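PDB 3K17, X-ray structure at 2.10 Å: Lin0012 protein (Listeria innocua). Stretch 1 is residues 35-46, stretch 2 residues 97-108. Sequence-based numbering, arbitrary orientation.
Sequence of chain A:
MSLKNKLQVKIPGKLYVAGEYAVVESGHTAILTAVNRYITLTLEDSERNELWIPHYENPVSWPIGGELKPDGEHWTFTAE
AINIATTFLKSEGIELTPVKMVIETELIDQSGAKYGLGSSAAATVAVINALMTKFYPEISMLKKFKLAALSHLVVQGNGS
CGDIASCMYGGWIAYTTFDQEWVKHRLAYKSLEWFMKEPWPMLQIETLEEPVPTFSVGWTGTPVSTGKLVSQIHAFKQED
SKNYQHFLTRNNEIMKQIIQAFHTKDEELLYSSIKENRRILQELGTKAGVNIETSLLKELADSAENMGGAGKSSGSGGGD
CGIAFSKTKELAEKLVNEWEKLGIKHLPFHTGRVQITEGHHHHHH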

# COMPACT_ATOMS: atom_id res chain seq x y z
N VAL A 35 -35.82 24.99 -10.40
CA VAL A 35 -36.85 25.10 -9.38
C VAL A 35 -36.54 26.19 -8.36
O VAL A 35 -35.40 26.63 -8.22
CB VAL A 35 -37.05 23.75 -8.62
CG1 VAL A 35 -37.26 22.61 -9.62
CG2 VAL A 35 -35.84 23.45 -7.76
N ASN A 36 -37.58 26.62 -7.65
CA ASN A 36 -37.49 27.66 -6.64
C ASN A 36 -36.86 27.20 -5.31
O ASN A 36 -37.32 27.58 -4.23
CB ASN A 36 -38.88 28.24 -6.39
CG ASN A 36 -39.89 27.17 -5.99
OD1 ASN A 36 -39.99 26.12 -6.62
ND2 ASN A 36 -40.65 27.45 -4.94
N ARG A 37 -35.80 26.39 -5.40
CA ARG A 37 -35.07 25.90 -4.22
C ARG A 37 -33.62 26.08 -4.63
O ARG A 37 -33.20 25.64 -5.70
CB ARG A 37 -35.45 24.45 -3.94
CG ARG A 37 -36.91 24.35 -3.49
CD ARG A 37 -37.48 22.94 -3.49
NE ARG A 37 -38.94 23.02 -3.39
CZ ARG A 37 -39.61 23.34 -2.28
NH1 ARG A 37 -38.96 23.58 -1.15
NH2 ARG A 37 -40.93 23.48 -2.33
N TYR A 38 -32.85 26.71 -3.75
CA TYR A 38 -31.49 27.07 -4.09
C TYR A 38 -30.32 26.62 -3.24
O TYR A 38 -30.44 26.25 -2.07
CB TYR A 38 -31.41 28.60 -4.16
CG TYR A 38 -32.41 29.24 -5.10
CD1 TYR A 38 -32.04 29.61 -6.39
CD2 TYR A 38 -33.74 29.41 -4.72
CE1 TYR A 38 -32.95 30.12 -7.28
CE2 TYR A 38 -34.69 29.93 -5.61
CZ TYR A 38 -34.27 30.28 -6.90
OH TYR A 38 -35.16 30.78 -7.81
N ILE A 39 -29.16 26.69 -3.88
CA ILE A 39 -27.90 26.46 -3.24
C ILE A 39 -27.46 27.92 -3.18
O ILE A 39 -27.64 28.66 -4.16
CB ILE A 39 -26.94 25.63 -4.12
CG1 ILE A 39 -27.11 24.14 -3.77
CG2 ILE A 39 -25.50 26.10 -3.92
CD1 ILE A 39 -26.25 23.20 -4.56
N THR A 40 -26.94 28.36 -2.04
CA THR A 40 -26.50 29.74 -1.89
C THR A 40 -25.01 29.78 -1.57
O THR A 40 -24.56 29.17 -0.60
CB THR A 40 -27.26 30.45 -0.75
OG1 THR A 40 -28.66 30.44 -1.04
CG2 THR A 40 -26.80 31.90 -0.61
N LEU A 41 -24.25 30.48 -2.40
CA LEU A 41 -22.81 30.61 -2.17
C LEU A 41 -22.50 32.07 -1.85
O LEU A 41 -22.74 32.96 -2.67
CB LEU A 41 -22.04 30.15 -3.42
CG LEU A 41 -20.53 29.95 -3.22
CD1 LEU A 41 -19.97 29.09 -4.33
CD2 LEU A 41 -19.82 31.30 -3.16
N THR A 42 -21.97 32.31 -0.65
CA THR A 42 -21.62 33.67 -0.22
C THR A 42 -20.09 33.80 -0.28
O THR A 42 -19.37 33.02 0.34
CB THR A 42 -22.15 33.94 1.20
OG1 THR A 42 -23.57 33.75 1.22
CG2 THR A 42 -21.84 35.38 1.62
N LEU A 43 -19.62 34.78 -1.04
CA LEU A 43 -18.18 35.01 -1.21
C LEU A 43 -17.74 36.36 -0.70
O LEU A 43 -18.43 37.36 -0.86
CB LEU A 43 -17.81 34.87 -2.69
CG LEU A 43 -16.37 35.21 -3.13
CD1 LEU A 43 -16.09 34.55 -4.45
CD2 LEU A 43 -16.19 36.74 -3.25
N GLU A 44 -16.55 36.39 -0.10
CA GLU A 44 -16.01 37.64 0.43
C GLU A 44 -14.49 37.54 0.45
O GLU A 44 -13.93 36.45 0.40
CB GLU A 44 -16.53 37.86 1.85
CG GLU A 44 -15.96 36.89 2.87
CD GLU A 44 -16.71 36.90 4.19
OE1 GLU A 44 -17.89 36.49 4.20
OE2 GLU A 44 -16.12 37.32 5.21
N ASP A 45 -13.83 38.69 0.50
CA ASP A 45 -12.37 38.71 0.55
C ASP A 45 -11.97 38.23 1.93
O ASP A 45 -12.71 38.43 2.89
CB ASP A 45 -11.83 40.12 0.33
CG ASP A 45 -12.19 40.69 -1.02
OD1 ASP A 45 -11.92 40.02 -2.05
OD2 ASP A 45 -12.74 41.81 -1.06
N SER A 46 -10.81 37.60 2.02
CA SER A 46 -10.30 37.10 3.29
C SER A 46 -8.78 37.12 3.22
O SER A 46 -8.21 37.48 2.19
CB SER A 46 -10.80 35.67 3.54
OG SER A 46 -10.45 34.82 2.46
N THR A 97 -7.04 36.32 -5.73
CA THR A 97 -6.82 36.91 -4.42
C THR A 97 -7.59 36.03 -3.45
O THR A 97 -8.57 35.39 -3.83
CB THR A 97 -7.33 38.36 -4.36
OG1 THR A 97 -8.70 38.40 -4.75
CG2 THR A 97 -6.50 39.24 -5.31
N PRO A 98 -7.14 35.96 -2.19
CA PRO A 98 -7.82 35.13 -1.18
C PRO A 98 -9.29 35.45 -0.95
O PRO A 98 -9.66 36.61 -0.76
CB PRO A 98 -6.96 35.33 0.07
CG PRO A 98 -6.33 36.69 -0.14
CD PRO A 98 -5.97 36.64 -1.61
N VAL A 99 -10.13 34.42 -0.97
CA VAL A 99 -11.56 34.59 -0.74
C VAL A 99 -12.15 33.49 0.14
O VAL A 99 -11.66 32.36 0.16
CB VAL A 99 -12.37 34.61 -2.06
CG1 VAL A 99 -11.90 35.76 -2.95
CG2 VAL A 99 -12.25 33.28 -2.77
N LYS A 100 -13.21 33.85 0.86
CA LYS A 100 -13.91 32.91 1.71
C LYS A 100 -15.24 32.63 1.03
O LYS A 100 -15.95 33.57 0.65
CB LYS A 100 -14.16 33.51 3.10
CG LYS A 100 -15.16 32.73 3.95
CD LYS A 100 -15.33 33.39 5.32
CE LYS A 100 -16.44 32.72 6.12
NZ LYS A 100 -16.60 33.29 7.48
N MSE A 101 -15.57 31.36 0.85
CA MSE A 101 -16.82 30.97 0.20
C MSE A 101 -17.59 30.00 1.07
O MSE A 101 -17.04 28.99 1.53
CB MSE A 101 -16.54 30.32 -1.16
CG MSE A 101 -15.98 31.28 -2.22
SE MSE A 101 -15.70 30.39 -3.93
CE MSE A 101 -13.92 29.69 -3.60
N VAL A 102 -18.86 30.31 1.30
CA VAL A 102 -19.73 29.49 2.13
C VAL A 102 -20.94 29.03 1.34
O VAL A 102 -21.73 29.85 0.86
CB VAL A 102 -20.22 30.27 3.37
CG1 VAL A 102 -21.21 29.42 4.16
CG2 VAL A 102 -19.03 30.66 4.24
N ILE A 103 -21.09 27.71 1.21
CA ILE A 103 -22.22 27.16 0.48
C ILE A 103 -23.28 26.60 1.41
O ILE A 103 -22.98 25.81 2.32
CB ILE A 103 -21.76 26.04 -0.48
CG1 ILE A 103 -20.80 26.63 -1.52
CG2 ILE A 103 -22.98 25.39 -1.15
CD1 ILE A 103 -20.29 25.62 -2.55
N GLU A 104 -24.53 27.01 1.19
CA GLU A 104 -25.67 26.54 1.97
C GLU A 104 -26.61 25.90 0.97
O GLU A 104 -26.53 26.19 -0.22
CB GLU A 104 -26.38 27.70 2.66
CG GLU A 104 -25.55 28.48 3.66
CD GLU A 104 -26.22 29.80 4.06
OE1 GLU A 104 -26.34 30.71 3.20
OE2 GLU A 104 -26.64 29.91 5.23
N THR A 105 -27.53 25.05 1.44
CA THR A 105 -28.46 24.40 0.52
C THR A 105 -29.91 24.30 1.00
O THR A 105 -30.18 24.24 2.20
CB THR A 105 -27.99 22.98 0.19
OG1 THR A 105 -28.96 22.34 -0.65
CG2 THR A 105 -27.80 22.16 1.47
N GLU A 106 -30.83 24.28 0.04
CA GLU A 106 -32.26 24.13 0.29
C GLU A 106 -32.69 22.95 -0.57
O GLU A 106 -33.88 22.68 -0.72
CB GLU A 106 -33.05 25.37 -0.18
CG GLU A 106 -32.51 26.72 0.25
CD GLU A 106 -33.40 27.89 -0.23
OE1 GLU A 106 -33.93 27.82 -1.37
OE2 GLU A 106 -33.55 28.87 0.52
N LEU A 107 -31.72 22.25 -1.14
CA LEU A 107 -32.04 21.12 -2.01
C LEU A 107 -32.18 19.82 -1.23
O LEU A 107 -32.15 18.73 -1.80
CB LEU A 107 -30.98 20.97 -3.10
CG LEU A 107 -30.71 22.22 -3.94
CD1 LEU A 107 -29.88 21.85 -5.14
CD2 LEU A 107 -32.04 22.84 -4.39
N ILE A 108 -32.34 19.94 0.09
CA ILE A 108 -32.49 18.77 0.94
C ILE A 108 -33.75 18.87 1.79
O ILE A 108 -34.22 19.96 2.12
CB ILE A 108 -31.30 18.58 1.89
CG1 ILE A 108 -31.17 19.81 2.79
CG2 ILE A 108 -30.03 18.33 1.09
CD1 ILE A 108 -30.05 19.70 3.82
O HOH W 1 -36.46 29.06 -2.15
O HOH W 2 -36.21 23.53 -0.08
O HOH W 3 -24.01 31.21 1.69
O HOH W 4 -16.71 36.05 7.48

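The carboxylate of Glu-106 takes over where the regular strand ladder ends. Glu-106 OE1 accepts a hydrogen bond from Tyr-38 N at 2.8 Å, a place a backbone carbonyl would normally fill. The return bond, from Glu-106 N to Tyr-38 O at 2.9 Å, is weak, with an angle of 126°. The same OE1 lies near the plane of the Tyr-38 ring, at its edge. Water 1 donates to Glu-106 OE1 and to Asn-36 O, and so ties the corner at Asn-36 to this carboxylate.

Beyond this point the strands 37-45 and 99-105 run antiparallel, at 165°. Thr-40 pairs with Glu-104, Thr-42 with Val-102, and Glu-44 with Lys-100. Each pair makes two backbone hydrogen bonds. The shortest is Lys-100 N to Glu-44 O, at 2.7 Å. Ser-46 N adds a longer bond to Pro-98 O, at 3.2 Å. Between these pairs, CA-H groups also approach carbonyls, as in Leu-43 CA to Lys-100 O at 3.2 Å.

One face of the sheet is largely apolar. Leu-41 CG meets Ile-103 CG1 at 3.7 Å, and Ile-39 CG2 meets Ile-103 CG2 at 3.8 Å. The CG of selenomethionine Met-101 lies 4.0 Å from both Leu-41 CD2 and Leu-43 CD1. Leu-107 extends this packing past the strand, with its CD1 3.8 Å from Ile-39 CG1. Leu-107 N donates to Thr-105 OG1 at 2.8 Å.

The other face is more polar. Glu-44 CG packs on Lys-100 CB at 3.8 Å, but their charged ends are linked through water 4. Water 4 donates to Glu-44 OE2 at 2.7 Å and accepts from Lys-100 NZ at 2.8 Å. Water 3 lies 2.6 Å from Thr-42 OG1 and 2.8 Å from Glu-104 OE1, hydrogen-bonded to both.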